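Local coordinates for protein AxyAgu115A (Amphibacillus xylanus NBRC 15112, PDB 6NPS) that probably removes glucuronic acid side groups from xylans such as arabinoglucuronoxylan, as an alpha-glucuronidase of glycoside hydrolase family 115, at residues S30-I35 with Y67-H72; A83-T88 with A112-G117. The protein carries 3 engineered substitutions. All blocks are in the same frame, centred on the assembly; numbering follows the deposited sequence.

Contact 1: S30-I35 with Y67-H72; sequences SGVRKI and YGTVGH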
loop_
_atom_site.group_PDB
_atom_site.type_symbol
_atom_site.label_atom_id
_atom_site.label_comp_id
_atom_site.label_asym_id
_atom_site.label_seq_id
_atom_site.Cartn_x
_atom_site.Cartn_y
_atom_site.Cartn_z
ATOM N N SER A 30 -4.257 8.760 65.318
ATOM C CA SER A 30 -3.707 7.469 64.921
ATOM C C SER A 30 -2.955 7.555 63.599
ATOM O O SER A 30 -1.872 6.970 63.442
ATOM C CB SER A 30 -4.850 6.463 64.809
ATOM O OG SER A 30 -4.400 5.166 65.132
ATOM N N GLY A 31 -3.525 8.265 62.626
ATOM C CA GLY A 31 -2.880 8.373 61.330
ATOM C C GLY A 31 -1.566 9.141 61.387
ATOM O O GLY A 31 -0.634 8.837 60.647
ATOM N N VAL A 32 -1.493 10.170 62.239
ATOM C CA VAL A 32 -0.262 10.940 62.399
ATOM C C VAL A 32 0.827 10.076 63.023
ATOM O O VAL A 32 1.971 10.070 62.558
ATOM C CB VAL A 32 -0.546 12.205 63.225
ATOM C CG1 VAL A 32 0.766 12.900 63.612
ATOM C CG2 VAL A 32 -1.466 13.132 62.439
ATOM N N ARG A 33 0.480 9.290 64.040
ATOM C CA ARG A 33 1.444 8.362 64.624
ATOM C C ARG A 33 1.962 7.368 63.585
ATOM O O ARG A 33 3.167 7.089 63.539
ATOM C CB ARG A 33 0.804 7.629 65.803
ATOM C CG ARG A 33 1.710 7.480 67.023
ATOM C CD ARG A 33 0.908 7.508 68.318
ATOM N NE ARG A 33 -0.284 6.673 68.206
ATOM C CZ ARG A 33 -1.483 6.990 68.697
ATOM N NH1 ARG A 33 -1.658 8.139 69.343
ATOM N NH2 ARG A 33 -2.510 6.163 68.528
ATOM N N LYS A 34 1.075 6.849 62.713
ATOM C CA LYS A 34 1.519 5.932 61.652
ATOM C C LYS A 34 2.474 6.605 60.664
ATOM O O LYS A 34 3.400 5.956 60.150
ATOM C CB LYS A 34 0.318 5.364 60.892
ATOM C CG LYS A 34 -0.609 4.543 61.756
ATOM C CD LYS A 34 -1.828 4.105 60.967
ATOM C CE LYS A 34 -1.595 2.755 60.304
ATOM N NZ LYS A 34 -2.637 1.770 60.733
ATOM N N ILE A 35 2.221 7.868 60.308
ATOM C CA ILE A 35 3.153 8.576 59.424
ATOM C C ILE A 35 4.488 8.801 60.149
ATOM O O ILE A 35 5.566 8.641 59.569
ATOM C CB ILE A 35 2.512 9.898 58.955
ATOM C CG1 ILE A 35 1.267 9.632 58.087
ATOM C CG2 ILE A 35 3.529 10.797 58.256
ATOM C CD1 ILE A 35 1.589 8.959 56.780
ATOM N N TYR A 67 6.457 16.318 67.648
ATOM C CA TYR A 67 5.470 16.552 66.608
ATOM C C TYR A 67 4.057 16.457 67.180
ATOM O O TYR A 67 3.824 15.860 68.232
ATOM C CB TYR A 67 5.639 15.558 65.464
ATOM C CG TYR A 67 5.227 14.141 65.820
ATOM C CD1 TYR A 67 6.148 13.241 66.349
ATOM C CD2 TYR A 67 3.896 13.712 65.644
ATOM C CE1 TYR A 67 5.775 11.961 66.695
ATOM C CE2 TYR A 67 3.509 12.428 65.991
ATOM C CZ TYR A 67 4.453 11.557 66.509
ATOM O OH TYR A 67 4.081 10.276 66.838
ATOM N N GLY A 68 3.106 17.051 66.479
ATOM C CA GLY A 68 1.742 17.043 66.966
ATOM C C GLY A 68 0.845 17.860 66.072
ATOM O O GLY A 68 1.305 18.597 65.188
ATOM N N THR A 69 -0.459 17.695 66.315
ATOM C CA THR A 69 -1.532 18.441 65.669
ATOM C C THR A 69 -2.123 19.387 66.696
ATOM O O THR A 69 -2.432 18.970 67.825
ATOM C CB THR A 69 -2.630 17.502 65.144
ATOM O OG1 THR A 69 -2.049 16.488 64.317
ATOM C CG2 THR A 69 -3.673 18.275 64.324
ATOM N N VAL A 70 -2.248 20.666 66.333
ATOM C CA VAL A 70 -2.822 21.629 67.269
ATOM C C VAL A 70 -4.180 21.120 67.746
ATOM O O VAL A 70 -4.948 20.539 66.971
ATOM C CB VAL A 70 -2.966 23.016 66.610
ATOM C CG1 VAL A 70 -3.641 23.989 67.594
ATOM C CG2 VAL A 70 -1.633 23.588 66.171
ATOM N N GLY A 71 -4.471 21.311 69.038
ATOM C CA GLY A 71 -5.698 20.788 69.578
ATOM C C GLY A 71 -5.679 19.309 69.885
ATOM O O GLY A 71 -6.664 18.789 70.410
ATOM N N HIS A 72 -4.590 18.614 69.593
ATOM C CA HIS A 72 -4.455 17.198 69.905
ATOM C C HIS A 72 -3.097 16.930 70.531
ATOM O O HIS A 72 -2.519 15.847 70.349
ATOM C CB HIS A 72 -4.615 16.330 68.655
ATOM C CG HIS A 72 -5.961 16.412 68.016
ATOM N ND1 HIS A 72 -7.090 15.860 68.582
ATOM C CD2 HIS A 72 -6.355 16.959 66.843
ATOM C CE1 HIS A 72 -8.125 16.079 67.790
ATOM N NE2 HIS A 72 -7.701 16.730 66.721
#
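Val-32 splits its two methyls between Tyr-67 and Thr-69. With CG1 anti to the backbone N (chi1 170°), this methyl comes in obliquely at the CD2-CE2 bond of the phenol ring, 3.7 Å from Tyr-67 CE2 and 3.8 Å from Tyr-67 CD2, while the two side chains run past one another in opposite senses. Its other branch, CG2, lies 3.9 Å from Thr-69 OG1, a hydroxyl that is hydrogen-bonded with Thr-123 OG1 of helix 120-133. This is helix-on-sheet packing: the axis of residues 30-35, at the start of helix 30-47, runs nearly antiparallel (155°) to residues 67-69 of strand 64-69, 9.5 Å away at closest approach; the strand is an outermost one, within this chain, of a four-stranded mixed sheet. One residue on, Arg-33 crosses the tyrosine at about a right angle, and its aliphatic CG lies 3.7 Å from Tyr-67 OH without a hydrogen bond between the two residues. Beyond CG the arginine chain bends away, and its NH1 makes a weak hydrogen bond to Glu-25 O. An alanine in place of Tyr-67 is likely to open a gap between helix and strand, depriving Val-32 CG1 and the Arg-33 methylene of their partner.

Contact 2: A83-T88 with A112-G117; sequences ALIDLT and ALVIAG. Engineered in segment 83-88: Ala-83 (natural residue Glu).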
loop_
_atom_site.group_PDB
_atom_site.type_symbol
_atom_site.label_atom_id
_atom_site.label_comp_id
_atom_site.label_asym_id
_atom_site.label_seq_id
_atom_site.Cartn_x
_atom_site.Cartn_y
_atom_site.Cartn_z
ATOM N N ALA A 83 5.802 30.288 75.204
ATOM C CA ALA A 83 6.219 31.204 74.152
ATOM C C ALA A 83 7.491 30.728 73.448
ATOM O O ALA A 83 8.291 31.535 72.969
ATOM C CB ALA A 83 6.388 32.634 74.696
ATOM N N LEU A 84 7.699 29.414 73.375
ATOM C CA LEU A 84 8.783 28.899 72.546
ATOM C C LEU A 84 8.359 28.720 71.098
ATOM O O LEU A 84 9.205 28.778 70.203
ATOM C CB LEU A 84 9.327 27.584 73.110
ATOM C CG LEU A 84 9.546 27.536 74.625
ATOM C CD1 LEU A 84 10.445 26.367 74.937
ATOM C CD2 LEU A 84 10.177 28.825 75.165
ATOM N N ILE A 85 7.066 28.514 70.858
ATOM C CA ILE A 85 6.462 28.520 69.535
ATOM C C ILE A 85 5.267 29.471 69.594
ATOM O O ILE A 85 4.805 29.867 70.669
ATOM C CB ILE A 85 6.015 27.117 69.076
ATOM C CG1 ILE A 85 5.004 26.520 70.065
ATOM C CG2 ILE A 85 7.228 26.167 68.891
ATOM C CD1 ILE A 85 4.445 25.143 69.620
ATOM N N ASP A 86 4.773 29.846 68.415
ATOM C CA ASP A 86 3.651 30.780 68.283
ATOM C C ASP A 86 2.593 30.103 67.412
ATOM O O ASP A 86 2.570 30.256 66.191
ATOM C CB ASP A 86 4.110 32.119 67.705
ATOM C CG ASP A 86 2.964 33.093 67.503
ATOM O OD1 ASP A 86 1.826 32.770 67.906
ATOM O OD2 ASP A 86 3.195 34.186 66.945
ATOM N N LEU A 87 1.696 29.366 68.058
ATOM C CA LEU A 87 0.685 28.611 67.331
ATOM C C LEU A 87 -0.347 29.497 66.645
ATOM O O LEU A 87 -1.082 28.996 65.784
ATOM C CB LEU A 87 -0.019 27.645 68.283
ATOM C CG LEU A 87 0.815 26.452 68.746
ATOM C CD1 LEU A 87 -0.042 25.500 69.626
ATOM C CD2 LEU A 87 1.466 25.726 67.543
ATOM N N THR A 88 -0.439 30.786 66.980
ATOM C CA THR A 88 -1.372 31.613 66.217
ATOM C C THR A 88 -0.944 31.749 64.761
ATOM O O THR A 88 -1.766 32.107 63.917
ATOM C CB THR A 88 -1.513 32.999 66.826
ATOM O OG1 THR A 88 -0.279 33.705 66.647
ATOM C CG2 THR A 88 -1.851 32.895 68.321
ATOM N N ALA A 112 15.165 20.752 70.351
ATOM C CA ALA A 112 14.144 19.939 69.727
ATOM C C ALA A 112 13.749 20.563 68.400
ATOM O O ALA A 112 13.730 21.793 68.235
ATOM C CB ALA A 112 12.897 19.781 70.619
ATOM N N LEU A 113 13.420 19.699 67.462
ATOM C CA LEU A 113 12.723 20.107 66.263
ATOM C C LEU A 113 11.226 19.963 66.539
ATOM O O LEU A 113 10.755 18.859 66.843
ATOM C CB LEU A 113 13.179 19.245 65.091
ATOM C CG LEU A 113 12.369 19.367 63.803
ATOM C CD1 LEU A 113 12.362 20.824 63.359
ATOM C CD2 LEU A 113 12.973 18.464 62.725
ATOM N N VAL A 114 10.473 21.060 66.464
ATOM C CA VAL A 114 9.029 20.999 66.698
ATOM C C VAL A 114 8.315 20.969 65.351
ATOM O O VAL A 114 8.612 21.775 64.458
ATOM C CB VAL A 114 8.540 22.172 67.567
ATOM C CG1 VAL A 114 7.023 22.110 67.728
ATOM C CG2 VAL A 114 9.195 22.096 68.935
ATOM N N ILE A 115 7.404 20.015 65.182
ATOM C CA ILE A 115 6.631 19.879 63.946
ATOM C C ILE A 115 5.163 19.937 64.365
ATOM O O ILE A 115 4.638 18.975 64.930
ATOM C CB ILE A 115 6.974 18.594 63.189
ATOM C CG1 ILE A 115 8.494 18.501 63.003
ATOM C CG2 ILE A 115 6.201 18.509 61.831
ATOM C CD1 ILE A 115 8.969 17.334 62.140
ATOM N N ALA A 116 4.522 21.087 64.156
ATOM C CA ALA A 116 3.138 21.323 64.567
ATOM C C ALA A 116 2.251 21.500 63.329
ATOM O O ALA A 116 2.414 22.471 62.588
ATOM C CB ALA A 116 3.050 22.551 65.472
ATOM N N GLY A 117 1.285 20.599 63.138
ATOM C CA GLY A 117 0.301 20.747 62.080
ATOM C C GLY A 117 -0.956 21.496 62.506
ATOM O O GLY A 117 -1.426 21.375 63.643
#
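Ile-85 and Val-114 face each other across this buried contact, each with its CB directed at the opposing segment. At the start of the isoleucine side chain, CB is still 5.3 Å from Val-114 CG1, too far to touch. The CG2 branch closes the distance, packing methyl to methyl with Val-114 CG1 at 4.2 Å. The other branch sets off between the backbone N and the carbonyl carbon (chi1 58°) and then runs extended through CG1, so that the terminal CD1 rests against Leu-87 CD2 at 3.7 Å and remains 4.4 Å from Val-114 CG1. That same Leu-87 methyl carries the second half of the contact, lying 4.1 Å from Ala-116 CB. The loop thus lays two aliphatic side chains on one face of strand 109-117, where Leu-76 and Leu-79 of helix 74-81 join the same apolar layer; this is loop-and-helix packing on one face of a mixed sheet, as in an alpha/beta layered arrangement. No hydrogen bond links the two segments. The loop leaves helix 74-81 through a Schellman motif at the engineered Ala-83, and further on an Asx turn leads into the 3-10 segment that begins at Leu-87. There Asp-86 OD1 accepts from Thr-88 OG1 at 2.6 Å, on the syn side. The amide Thr-88 N reaches the same Asp-86 OD1 from above the carboxylate plane, at 3.2 Å and through a bent bond (136°). Both donors approach from one face, and the two bonds from a single residue probably limit rotation of the carboxylate beside Leu-87, whose own backbone N is bonded to Asn-80 OD1.

In the fold
The two contacts lie near the N terminus, with centres 14 Å apart, and both segments of contact 1 come earlier than either segment of contact 2. They share one mixed sheet, in which strands 64-69 and 109-117 are parallel neighbours, linked by probable hydrogen bonds between Gly-117 N and Gly-68 O and between Val-70 N, just past the strand end, and Gly-117 O. Contact 1 packs helix 30-47, together with helix 120-133, on one face of the sheet; contact 2 sets loop 83-88 and helix 74-81 on the other. The sheet is therefore sandwiched between two layers, an alpha/beta unit earlier in the chain than the eight parallel strands 170-174 to 446-450, consistent with a TIM barrel.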